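Local coordinates for putative uncharacterized protein (Chaetomium thermophilum, PDB 4X2H) that is of unknown function but carries an NTF2-like domain that pairs with another protein chain, consistent with a role in nuclear transport, at residues D45-N49 with G50-A54; H113-D117 with G118-M122. All coordinates share one frame; numbering follows the deposited sequence.

Interaction 1. Residues D45-N49 with G50-A54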
ATOM      1  N   ASP B  45     -11.339  -5.540   6.619  1.00  9.10           N
ATOM      2  CA  ASP B  45     -11.627  -4.117   6.708  1.00 12.15           C
ATOM      3  C   ASP B  45     -11.508  -3.509   5.316  1.00  9.57           C
ATOM      4  O   ASP B  45     -10.411  -3.393   4.780  1.00  9.98           O
ATOM      5  CB  ASP B  45     -10.680  -3.423   7.684  1.00 13.68           C
ATOM      6  CG  ASP B  45     -11.100  -2.001   7.981  1.00 18.87           C
ATOM      7  OD1 ASP B  45     -11.010  -1.152   7.067  1.00 16.66           O
ATOM      8  OD2 ASP B  45     -11.522  -1.730   9.126  1.00 20.19           O
ATOM      9  N   ILE B  46     -12.647  -3.125   4.748  1.00  8.58           N
ATOM     10  CA  ILE B  46     -12.718  -2.673   3.360  1.00  9.54           C
ATOM     11  C   ILE B  46     -13.234  -1.239   3.278  1.00 11.97           C
ATOM     12  O   ILE B  46     -14.313  -0.929   3.784  1.00 13.82           O
ATOM     13  CB  ILE B  46     -13.634  -3.580   2.516  1.00  8.76           C
ATOM     14  CG1 ILE B  46     -13.180  -5.042   2.617  1.00  9.20           C
ATOM     15  CG2 ILE B  46     -13.638  -3.138   1.061  1.00  9.50           C
ATOM     16  CD1 ILE B  46     -14.159  -6.030   2.015  1.00 11.32           C
ATOM     17  N   THR B  47     -12.455  -0.377   2.634  1.00  8.91           N
ATOM     18  CA  THR B  47     -12.856   1.006   2.383  1.00 10.72           C
ATOM     19  C   THR B  47     -12.767   1.259   0.888  1.00 10.02           C
ATOM     20  O   THR B  47     -11.711   1.085   0.292  1.00 12.56           O
ATOM     21  CB  THR B  47     -11.967   2.011   3.140  1.00  9.87           C
ATOM     22  OG1 THR B  47     -11.805   1.581   4.498  1.00 16.93           O
ATOM     23  CG2 THR B  47     -12.589   3.402   3.120  1.00 11.28           C
ATOM     24  N   ILE B  48     -13.884   1.661   0.286  1.00 13.06           N
ATOM     25  CA  ILE B  48     -13.952   1.894  -1.152  1.00  8.68           C
ATOM     26  C   ILE B  48     -14.263   3.363  -1.407  1.00  9.67           C
ATOM     27  O   ILE B  48     -15.388   3.810  -1.183  1.00 13.14           O
ATOM     28  CB  ILE B  48     -15.029   1.011  -1.823  1.00 11.44           C
ATOM     29  CG1 ILE B  48     -14.792  -0.473  -1.514  1.00 14.99           C
ATOM     30  CG2 ILE B  48     -15.066   1.254  -3.330  1.00 12.70           C
ATOM     31  CD1 ILE B  48     -13.445  -1.016  -1.980  1.00 13.89           C
ATOM     32  N   ASN B  49     -13.259   4.104  -1.874  1.00  9.67           N
ATOM     33  CA  ASN B  49     -13.384   5.541  -2.091  1.00 14.29           C
ATOM     34  C   ASN B  49     -13.939   6.223  -0.843  1.00 11.83           C
ATOM     35  O   ASN B  49     -14.754   7.136  -0.934  1.00 16.80           O
ATOM     36  CB  ASN B  49     -14.268   5.836  -3.304  1.00 12.58           C
ATOM     37  CG  ASN B  49     -13.489   5.887  -4.604  1.00 10.27           C
ATOM     38  OD1 ASN B  49     -12.261   5.908  -4.609  1.00 11.87           O
ATOM     39  ND2 ASN B  49     -14.203   5.935  -5.715  1.00 14.55           N
ATOM     40  N   GLY B  50     -13.503   5.752   0.322  1.00 13.26           N
ATOM     41  CA  GLY B  50     -13.856   6.381   1.582  1.00 12.47           C
ATOM     42  C   GLY B  50     -15.122   5.846   2.222  1.00 12.26           C
ATOM     43  O   GLY B  50     -15.497   6.278   3.312  1.00 14.57           O
ATOM     44  N   ARG B  51     -15.782   4.907   1.555  1.00 10.36           N
ATOM     45  CA  ARG B  51     -16.951   4.248   2.129  1.00 10.61           C
ATOM     46  C   ARG B  51     -16.555   2.902   2.727  1.00 10.64           C
ATOM     47  O   ARG B  51     -16.022   2.043   2.026  1.00 12.30           O
ATOM     48  CB  ARG B  51     -18.032   4.043   1.070  1.00 15.74           C
ATOM     49  CG  ARG B  51     -19.334   3.477   1.620  1.00 23.58           C
ATOM     50  CD  ARG B  51     -20.308   3.174   0.500  1.00 34.31           C
ATOM     51  NE  ARG B  51     -20.731   1.778   0.504  1.00 45.24           N
ATOM     52  CZ  ARG B  51     -21.387   1.188  -0.491  1.00 52.86           C
ATOM     53  NH1 ARG B  51     -21.701   1.868  -1.586  1.00 55.83           N
ATOM     54  NH2 ARG B  51     -21.726  -0.089  -0.390  1.00 54.77           N
ATOM     55  N   VAL B  52     -16.819   2.707   4.013  1.00 10.82           N
ATOM     56  CA  VAL B  52     -16.542   1.416   4.633  1.00 11.79           C
ATOM     57  C   VAL B  52     -17.589   0.415   4.164  1.00 14.09           C
ATOM     58  O   VAL B  52     -18.790   0.652   4.294  1.00 18.18           O
ATOM     59  CB  VAL B  52     -16.528   1.505   6.174  1.00 16.36           C
ATOM     60  CG1 VAL B  52     -16.327   0.128   6.793  1.00 17.55           C
ATOM     61  CG2 VAL B  52     -15.422   2.451   6.633  1.00 19.06           C
ATOM     62  N   VAL B  53     -17.121  -0.698   3.607  1.00 14.07           N
ATOM     63  CA  VAL B  53     -17.991  -1.720   3.037  1.00 12.39           C
ATOM     64  C   VAL B  53     -17.935  -2.953   3.928  1.00 16.91           C
ATOM     65  O   VAL B  53     -16.854  -3.443   4.248  1.00 16.02           O
ATOM     66  CB  VAL B  53     -17.568  -2.055   1.589  1.00 15.02           C
ATOM     67  CG1 VAL B  53     -18.380  -3.213   1.023  1.00 19.08           C
ATOM     68  CG2 VAL B  53     -17.718  -0.818   0.706  1.00 13.56           C
ATOM     69  N   ALA B  54     -19.102  -3.446   4.328  1.00 15.15           N
ATOM     70  CA  ALA B  54     -19.188  -4.437   5.394  1.00 19.77           C
ATOM     71  C   ALA B  54     -18.599  -5.783   4.997  1.00 17.76           C
ATOM     72  O   ALA B  54     -17.993  -6.458   5.829  1.00 18.36           O
ATOM     73  CB  ALA B  54     -20.636  -4.614   5.827  1.00 24.01           C
TER
HETATM   74  O   HOH W   1     -15.130  -3.617   6.300  1.00 16.13           O
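Ile46 starts the pairing with its backbone carbonyl, which receives an almost straight hydrogen bond from Val53 N to Ile46 O at 2.8 Å. Its own amide does not meet Val53 directly; a water accepts from Ile46 N and donates to Val53 O, bridging the hairpin where the strands diverge. On the face shared with Ile48, Ile46 CG2 rests 4.1 Å from Val53 CB.

Thr47 forms a non-hydrogen-bonded pair with Val52, both side chains on the face that approaches the partner protein. Its CG2, swung opposite the backbone N, lies on the turn, 3.6 Å from Gly50 CA.

Ile48 and Arg51 exchange two backbone bonds. Ile48 N donates to Arg51 O at 2.8 Å, while Arg51 N comes to Ile48 O at 3.0 Å from above the carbonyl plane, 65° out of it. Ile48 CG1 also meets Val53 CG2 diagonally at 3.7 Å; helix 56-66 packs on this side through Trp59 and Met62, and its Glu58 forms a salt bridge with Arg51.

Asn49 turns the chain and accepts from Ala182 N with OD1. Gly50 follows with phi 90°, where a CB would clash with Asn49 O. The whole is a two-residue beta hairpin closed by a type I' turn, at one margin of the NTF2-like sheet.

Interaction 2. Residues H113-D117 with G118-M122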
ATOM      1  N   HIS B 113       8.596 -23.161   9.782  1.00 25.70           N
ATOM      2  CA  HIS B 113       8.948 -21.958   9.037  1.00 25.86           C
ATOM      3  C   HIS B 113       9.329 -20.811   9.951  1.00 24.39           C
ATOM      4  O   HIS B 113       8.480 -20.187  10.583  1.00 25.31           O
ATOM      5  CB  HIS B 113       7.794 -21.561   8.124  1.00 26.70           C
ATOM      6  CG  HIS B 113       7.454 -22.613   7.120  1.00 28.27           C
ATOM      7  ND1 HIS B 113       8.314 -22.969   6.102  1.00 30.87           N
ATOM      8  CD2 HIS B 113       6.369 -23.412   6.992  1.00 30.06           C
ATOM      9  CE1 HIS B 113       7.766 -23.931   5.384  1.00 32.94           C
ATOM     10  NE2 HIS B 113       6.586 -24.219   5.903  1.00 32.90           N
ATOM     11  N   ALA B 114      10.629 -20.551  10.012  1.00 21.60           N
ATOM     12  CA  ALA B 114      11.149 -19.417  10.748  1.00 22.77           C
ATOM     13  C   ALA B 114      10.762 -18.149  10.005  1.00 25.50           C
ATOM     14  O   ALA B 114      10.371 -18.208   8.839  1.00 25.36           O
ATOM     15  CB  ALA B 114      12.655 -19.516  10.900  1.00 23.37           C
ATOM     16  N   PRO B 115      10.861 -16.993  10.674  1.00 26.74           N
ATOM     17  CA  PRO B 115      10.522 -15.729  10.011  1.00 29.92           C
ATOM     18  C   PRO B 115      11.360 -15.444   8.760  1.00 32.68           C
ATOM     19  O   PRO B 115      10.979 -14.592   7.956  1.00 32.04           O
ATOM     20  CB  PRO B 115      10.789 -14.688  11.100  1.00 29.30           C
ATOM     21  CG  PRO B 115      10.596 -15.430  12.377  1.00 28.07           C
ATOM     22  CD  PRO B 115      11.110 -16.812  12.115  1.00 28.37           C
ATOM     23  N   THR B 116      12.476 -16.150   8.596  1.00 34.44           N
ATOM     24  CA  THR B 116      13.357 -15.941   7.446  1.00 38.08           C
ATOM     25  C   THR B 116      13.021 -16.850   6.257  1.00 38.44           C
ATOM     26  O   THR B 116      13.663 -16.765   5.209  1.00 39.34           O
ATOM     27  CB  THR B 116      14.834 -16.166   7.833  1.00 39.09           C
ATOM     28  OG1 THR B 116      14.979 -17.440   8.472  1.00 39.79           O
ATOM     29  CG2 THR B 116      15.317 -15.070   8.775  1.00 38.10           C
ATOM     30  N   ASP B 117      12.016 -17.708   6.412  1.00 36.30           N
ATOM     31  CA  ASP B 117      11.652 -18.664   5.363  1.00 36.20           C
ATOM     32  C   ASP B 117      10.715 -18.075   4.309  1.00 29.68           C
ATOM     33  O   ASP B 117      10.482 -18.697   3.274  1.00 27.04           O
ATOM     34  CB  ASP B 117      11.000 -19.906   5.976  1.00 43.50           C
ATOM     35  CG  ASP B 117      12.016 -20.928   6.462  1.00 50.39           C
ATOM     36  OD1 ASP B 117      13.230 -20.633   6.450  1.00 51.26           O
ATOM     37  OD2 ASP B 117      11.596 -22.032   6.864  1.00 53.51           O
ATOM     38  N   GLY B 118      10.171 -16.893   4.575  1.00 26.39           N
ATOM     39  CA  GLY B 118       9.312 -16.222   3.615  1.00 23.79           C
ATOM     40  C   GLY B 118       7.991 -16.921   3.356  1.00 21.62           C
ATOM     41  O   GLY B 118       7.501 -16.923   2.227  1.00 24.42           O
ATOM     42  N   VAL B 119       7.408 -17.505   4.398  1.00 15.17           N
ATOM     43  CA  VAL B 119       6.120 -18.184   4.279  1.00 14.20           C
ATOM     44  C   VAL B 119       5.069 -17.502   5.157  1.00 16.80           C
ATOM     45  O   VAL B 119       3.985 -17.160   4.685  1.00 18.88           O
ATOM     46  CB  VAL B 119       6.247 -19.679   4.655  1.00 18.25           C
ATOM     47  CG1 VAL B 119       4.875 -20.353   4.749  1.00 22.32           C
ATOM     48  CG2 VAL B 119       7.118 -20.397   3.630  1.00 18.26           C
ATOM     49  N   ARG B 120       5.399 -17.299   6.428  1.00 15.18           N
ATOM     50  CA  ARG B 120       4.460 -16.724   7.384  1.00 15.20           C
ATOM     51  C   ARG B 120       4.513 -15.203   7.330  1.00 14.99           C
ATOM     52  O   ARG B 120       4.822 -14.539   8.322  1.00 17.62           O
ATOM     53  CB  ARG B 120       4.760 -17.230   8.798  1.00 15.32           C
ATOM     54  CG  ARG B 120       4.566 -18.730   8.932  1.00 15.46           C
ATOM     55  CD  ARG B 120       4.563 -19.198  10.378  1.00 16.23           C
ATOM     56  NE  ARG B 120       5.865 -19.031  11.026  1.00 18.64           N
ATOM     57  CZ  ARG B 120       6.155 -18.099  11.932  1.00 19.64           C
ATOM     58  NH1 ARG B 120       5.245 -17.216  12.326  1.00 19.07           N
ATOM     59  NH2 ARG B 120       7.373 -18.052  12.453  1.00 21.92           N
ATOM     60  N   MET B 121       4.187 -14.669   6.158  1.00 14.79           N
ATOM     61  CA  MET B 121       4.307 -13.242   5.877  1.00 17.35           C
ATOM     62  C   MET B 121       2.981 -12.509   5.952  1.00 16.48           C
ATOM     63  O   MET B 121       2.001 -12.914   5.321  1.00 17.18           O
ATOM     64  CB  MET B 121       4.886 -13.023   4.479  1.00 21.07           C
ATOM     65  CG  MET B 121       6.239 -13.651   4.232  1.00 25.70           C
ATOM     66  SD  MET B 121       6.806 -13.313   2.550  1.00 22.43           S
ATOM     67  CE  MET B 121       5.617 -14.229   1.576  1.00 28.44           C
ATOM     68  N   MET B 122       2.964 -11.421   6.716  1.00 14.07           N
ATOM     69  CA  MET B 122       1.914 -10.422   6.621  1.00 14.06           C
ATOM     70  C   MET B 122       2.465  -9.293   5.761  1.00 14.97           C
ATOM     71  O   MET B 122       3.505  -8.719   6.085  1.00 15.44           O
ATOM     72  CB  MET B 122       1.506  -9.909   7.998  1.00 12.59           C
ATOM     73  CG  MET B 122       0.493  -8.793   7.979  1.00 18.38           C
ATOM     74  SD  MET B 122       0.151  -8.241   9.662  1.00 19.88           S
ATOM     75  CE  MET B 122      -1.613  -8.517   9.735  1.00 16.80           C
TER
HETATM   76  O   HOH W   2       8.149 -17.717   7.223  1.00 18.28           O
HETATM   77  O   HOH W   3      10.353 -14.150   5.658  1.00 53.53           O
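The loop joining helix 107-112 to strand 122-135 is drawn together by Arg120, which reaches back to the first residue beyond the helix, His113. The grip is side-on: Arg120 NE bonds to His113 O at 2.9 Å and Arg120 NH2 to the same oxygen at 3.0 Å. Both nitrogens lie in the carbonyl plane, and the oxygen on which they converge sits at the guanidinium edge only 7° out of that group's plane. A bend at chi3 of -67° lets the chain fold round to this oxygen, with NH2 passing beside the ring of Pro115, 4.0 Å from its CD. Together with a salt bridge from NH2 to Asp100 and a bond from NH1 to Tyr101 O, both beyond the loop, this grip sets the orientation of the guanidinium. Losing the guanidinium to a leucine here would probably leave the His113 carbonyl without its two donors and Asp100 without its charged mate.

Between these residues the chain makes a type I beta turn from Ala114 to Asp117, closed by Asp117 N bonding to Ala114 O. That carbonyl also accepts from a water, which in turn takes the N-H of Arg120, tying the turn to the returning chain. Arg120 itself centres an inverse gamma turn.

Away from the guanidinium, Val119 lies over one face of the His113 ring, its CG2 4.0 Å from the centroid and displaced toward the rim in a CH-pi contact. With CG1 anti to the backbone N (chi1 171°), CG2 stands beside that N and is turned onto the ring near ND1. The ring nitrogens are engaged too: ND1 makes a weak bond to Asp117 OD2 at 3.5 Å, and NE2 bonds to Glu163.

In the fold
The two local contacts show how differently one NTF2-like domain can treat a reversal of its chain. Interaction 1 is mostly buried and joins two neighbouring strands, relying on regular backbone pairing and aliphatic side chains, with a helix against one face and another protein reaching the other. Interaction 2 is a surface contact in an irregular loop, where a guanidinium and bridging waters take up backbone groups that strand pairing would satisfy in the hairpin, and a valine lies on an imidazole face. Glycines at positive phi serve both. The sites share no element; their centres are 29 Å apart and their nearest atoms about 11 Å.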